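Local coordinates for protein Rho guanine nucleotide exchange factor 12 (Homo sapiens, PDB 1TXD) that acts as a guanine nucleotide exchange factor for the small GTPase RhoA, here represented by its tandem DH and PH domains, at residues 40-45 against 167-172. The protein carries 1 engineered substitution. Numbering follows the deposited sequence.
Sequences VRTLKV and IPTQMQ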
ATOM      1  N   VAL A  40       7.003 -16.780   8.854  1.00 23.02           N
ATOM      2  CA  VAL A  40       6.504 -16.886  10.211  1.00 21.98           C
ATOM      3  C   VAL A  40       7.471 -16.360  11.239  1.00 22.88           C
ATOM      4  O   VAL A  40       7.067 -15.670  12.186  1.00 22.92           O
ATOM      5  CB  VAL A  40       6.092 -18.325  10.548  1.00 22.31           C
ATOM      6  CG1 VAL A  40       5.813 -18.525  12.070  1.00 21.32           C
ATOM      7  CG2 VAL A  40       4.817 -18.702   9.789  1.00 20.66           C
ATOM      8  N   ARG A  41       8.733 -16.727  11.089  1.00 22.83           N
ATOM      9  CA  ARG A  41       9.792 -16.352  12.029  1.00 22.63           C
ATOM     10  C   ARG A  41      10.022 -14.846  12.082  1.00 20.26           C
ATOM     11  O   ARG A  41      10.313 -14.320  13.126  1.00 16.31           O
ATOM     12  CB  ARG A  41      11.106 -17.059  11.667  1.00 25.41           C
ATOM     13  CG  ARG A  41      11.872 -17.542  12.881  1.00 30.78           C
ATOM     14  CD  ARG A  41      13.181 -18.289  12.551  1.00 34.33           C
ATOM     15  NE  ARG A  41      12.931 -19.729  12.528  1.00 37.35           N
ATOM     16  CZ  ARG A  41      12.817 -20.504  11.440  1.00 38.20           C
ATOM     17  NH1 ARG A  41      12.964 -20.028  10.210  1.00 39.19           N
ATOM     18  NH2 ARG A  41      12.584 -21.796  11.600  1.00 38.25           N
ATOM     19  N   THR A  42       9.941 -14.205  10.916  1.00 18.17           N
ATOM     20  CA  THR A  42      10.026 -12.786  10.723  1.00 19.92           C
ATOM     21  C   THR A  42       8.875 -12.079  11.436  1.00 20.87           C
ATOM     22  O   THR A  42       9.060 -11.057  12.165  1.00 17.18           O
ATOM     23  CB  THR A  42       9.957 -12.549   9.186  1.00 21.49           C
ATOM     24  OG1 THR A  42      11.159 -13.023   8.608  1.00 21.33           O
ATOM     25  CG2 THR A  42      10.046 -11.167   8.808  1.00 21.21           C
ATOM     26  N   LEU A  43       7.683 -12.658  11.278  1.00 19.43           N
ATOM     27  CA  LEU A  43       6.512 -12.064  11.866  1.00 19.15           C
ATOM     28  C   LEU A  43       6.608 -12.195  13.404  1.00 16.78           C
ATOM     29  O   LEU A  43       6.201 -11.263  14.124  1.00 16.73           O
ATOM     30  CB  LEU A  43       5.228 -12.682  11.313  1.00 17.92           C
ATOM     31  CG  LEU A  43       4.832 -12.298   9.879  1.00 20.24           C
ATOM     32  CD1 LEU A  43       3.482 -12.927   9.512  1.00 22.38           C
ATOM     33  CD2 LEU A  43       4.782 -10.835   9.656  1.00 20.28           C
ATOM     34  N   LYS A  44       7.137 -13.282  13.900  1.00 17.82           N
ATOM     35  CA  LYS A  44       7.376 -13.395  15.365  1.00 19.16           C
ATOM     36  C   LYS A  44       8.427 -12.382  15.880  1.00 19.69           C
ATOM     37  O   LYS A  44       8.330 -11.989  17.038  1.00 20.15           O
ATOM     38  CB  LYS A  44       7.750 -14.791  15.785  1.00 20.38           C
ATOM     39  CG  LYS A  44       6.728 -15.873  15.480  1.00 23.95           C
ATOM     40  CD  LYS A  44       7.064 -17.172  16.267  1.00 26.00           C
ATOM     41  CE  LYS A  44       5.890 -18.133  16.333  1.00 26.38           C
ATOM     42  NZ  LYS A  44       6.317 -19.542  16.383  1.00 27.73           N
ATOM     43  N   VAL A  45       9.360 -11.917  15.029  1.00 19.87           N
ATOM     44  CA  VAL A  45      10.255 -10.801  15.377  1.00 22.40           C
ATOM     45  C   VAL A  45       9.466  -9.506  15.544  1.00 21.82           C
ATOM     46  O   VAL A  45       9.606  -8.903  16.579  1.00 23.28           O
ATOM     47  CB  VAL A  45      11.451 -10.556  14.377  1.00 22.49           C
ATOM     48  CG1 VAL A  45      12.287  -9.277  14.761  1.00 23.99           C
ATOM     49  CG2 VAL A  45      12.340 -11.716  14.309  1.00 23.15           C
ATOM     50  N   ILE A 167       8.501  -4.243   8.588  1.00 12.02           N
ATOM     51  CA  ILE A 167       7.089  -4.252   8.354  1.00 14.61           C
ATOM     52  C   ILE A 167       6.666  -4.608   6.950  1.00 19.46           C
ATOM     53  O   ILE A 167       5.761  -5.396   6.760  1.00 21.64           O
ATOM     54  CB  ILE A 167       6.573  -2.901   8.841  1.00 19.00           C
ATOM     55  CG1 ILE A 167       6.218  -3.020  10.319  1.00 17.64           C
ATOM     56  CG2 ILE A 167       5.345  -2.361   8.082  1.00 22.47           C
ATOM     57  CD1 ILE A 167       6.251  -1.662  10.890  1.00 22.86           C
ATOM     58  N   PRO A 168       7.391  -4.089   5.965  1.00 14.98           N
ATOM     59  CA  PRO A 168       7.117  -4.410   4.561  1.00 18.60           C
ATOM     60  C   PRO A 168       7.340  -5.912   4.136  1.00 20.34           C
ATOM     61  O   PRO A 168       7.287  -6.208   2.899  1.00 17.06           O
ATOM     62  CB  PRO A 168       8.064  -3.497   3.771  1.00 15.14           C
ATOM     63  CG  PRO A 168       8.486  -2.343   4.680  1.00 12.54           C
ATOM     64  CD  PRO A 168       8.468  -3.111   6.176  1.00 12.10           C
ATOM     65  N   THR A 169       7.635  -6.796   5.105  1.00 20.12           N
ATOM     66  CA  THR A 169       7.853  -8.197   4.802  1.00 21.67           C
ATOM     67  C   THR A 169       6.541  -8.882   4.438  1.00 23.35           C
ATOM     68  O   THR A 169       6.590  -9.782   3.554  1.00 24.55           O
ATOM     69  CB  THR A 169       8.560  -8.975   5.904  1.00 22.68           C
ATOM     70  OG1 THR A 169       7.890  -8.778   7.165  1.00 26.44           O
ATOM     71  CG2 THR A 169       9.974  -8.432   6.102  1.00 25.88           C
ATOM     72  N   GLN A 170       5.395  -8.457   5.023  1.00 20.38           N
ATOM     73  CA  GLN A 170       4.112  -9.034   4.629  1.00 19.85           C
ATOM     74  C   GLN A 170       3.790  -8.814   3.129  1.00 20.70           C
ATOM     75  O   GLN A 170       3.474  -9.774   2.405  1.00 21.16           O
ATOM     76  CB  GLN A 170       2.975  -8.456   5.420  1.00 22.22           C
ATOM     77  CG  GLN A 170       1.683  -9.181   5.176  1.00 23.27           C
ATOM     78  CD  GLN A 170       1.718 -10.708   5.605  1.00 23.94           C
ATOM     79  OE1 GLN A 170       2.585 -11.160   6.400  1.00 24.66           O
ATOM     80  NE2 GLN A 170       0.772 -11.473   5.073  1.00 23.37           N
ATOM     81  N   MET A 171       3.877  -7.580   2.647  1.00 19.62           N
ATOM     82  CA  MET A 171       3.605  -7.321   1.224  1.00 19.48           C
ATOM     83  C   MET A 171       4.542  -8.157   0.380  1.00 20.93           C
ATOM     84  O   MET A 171       4.100  -8.735  -0.612  1.00 22.28           O
ATOM     85  CB  MET A 171       3.728  -5.819   0.911  1.00 20.97           C
ATOM     86  CG  MET A 171       3.543  -5.377  -0.571  1.00 24.41           C
ATOM     87  SD  MET A 171       1.786  -5.314  -1.076  1.00 27.61           S
ATOM     88  CE  MET A 171       1.716  -6.713  -2.076  1.00 26.01           C
ATOM     89  N   GLN A 172       5.825  -8.262   0.748  1.00 22.00           N
ATOM     90  CA  GLN A 172       6.796  -8.924  -0.132  1.00 21.97           C
ATOM     91  C   GLN A 172       6.409 -10.403  -0.301  1.00 21.48           C
ATOM     92  O   GLN A 172       6.429 -10.945  -1.395  1.00 20.03           O
ATOM     93  CB  GLN A 172       8.254  -8.804   0.371  1.00 23.72           C
ATOM     94  CG  GLN A 172       9.302  -9.395  -0.665  1.00 31.08           C
ATOM     95  CD  GLN A 172       9.386  -8.610  -2.004  1.00 34.17           C
ATOM     96  OE1 GLN A 172       8.732  -7.562  -2.160  1.00 38.25           O
ATOM     97  NE2 GLN A 172      10.209  -9.101  -2.962  1.00 37.56           N
TER
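Thr42 of helix 20-57 meets Thr169, in the first turn of helix 169-186, tip to tip, and their CA atoms are the nearest CA pair between 40-45 and 167-172, 7.8 Å apart. The touching group on Thr42 is its methyl: CG2 stands anti to the backbone N and reaches Thr169, lying 3.6 Å from Thr169 OG1 and 3.8 Å from Thr169 CG2. Neither hydroxyl is spent on the other threonine. Thr42 OG1 is hydrogen-bonded to Ala38 O one turn back in its own helix, and Thr169 OG1 to Ile166 O, three residues earlier and before the helix begins, which leaves van der Waals contact between the pair. One residue on, Leu43 brings its branched end in, crossing the Gln170 side chain at about a right angle. Its CD1 lies 3.7 Å and its CD2 3.9 Å from Gln170 OE1, so both methyls pack against the amide oxygen. Gln170 leaves its backbone with CG anti to N (chi1 -171°) and then bends at chi2 (62°), which sets the amide beside Leu43. Hydrogen bonds from OE1 to His39 NE2 and from NE2 to His79 NE2 give each polar atom of the buried amide a partner and should restrict its rotation. Leu43 also touches His79, on helix 72-90, while Gln170 packs on Ile75 of that helix and on Phe124 of helix 112-126. Two helices distant in sequence are thus joined through a pair of threonines and a leucine set against a buried glutamine, an interhelical packing that belongs to the elongated helical bundle of the Dbl homology (RhoGEF) domain.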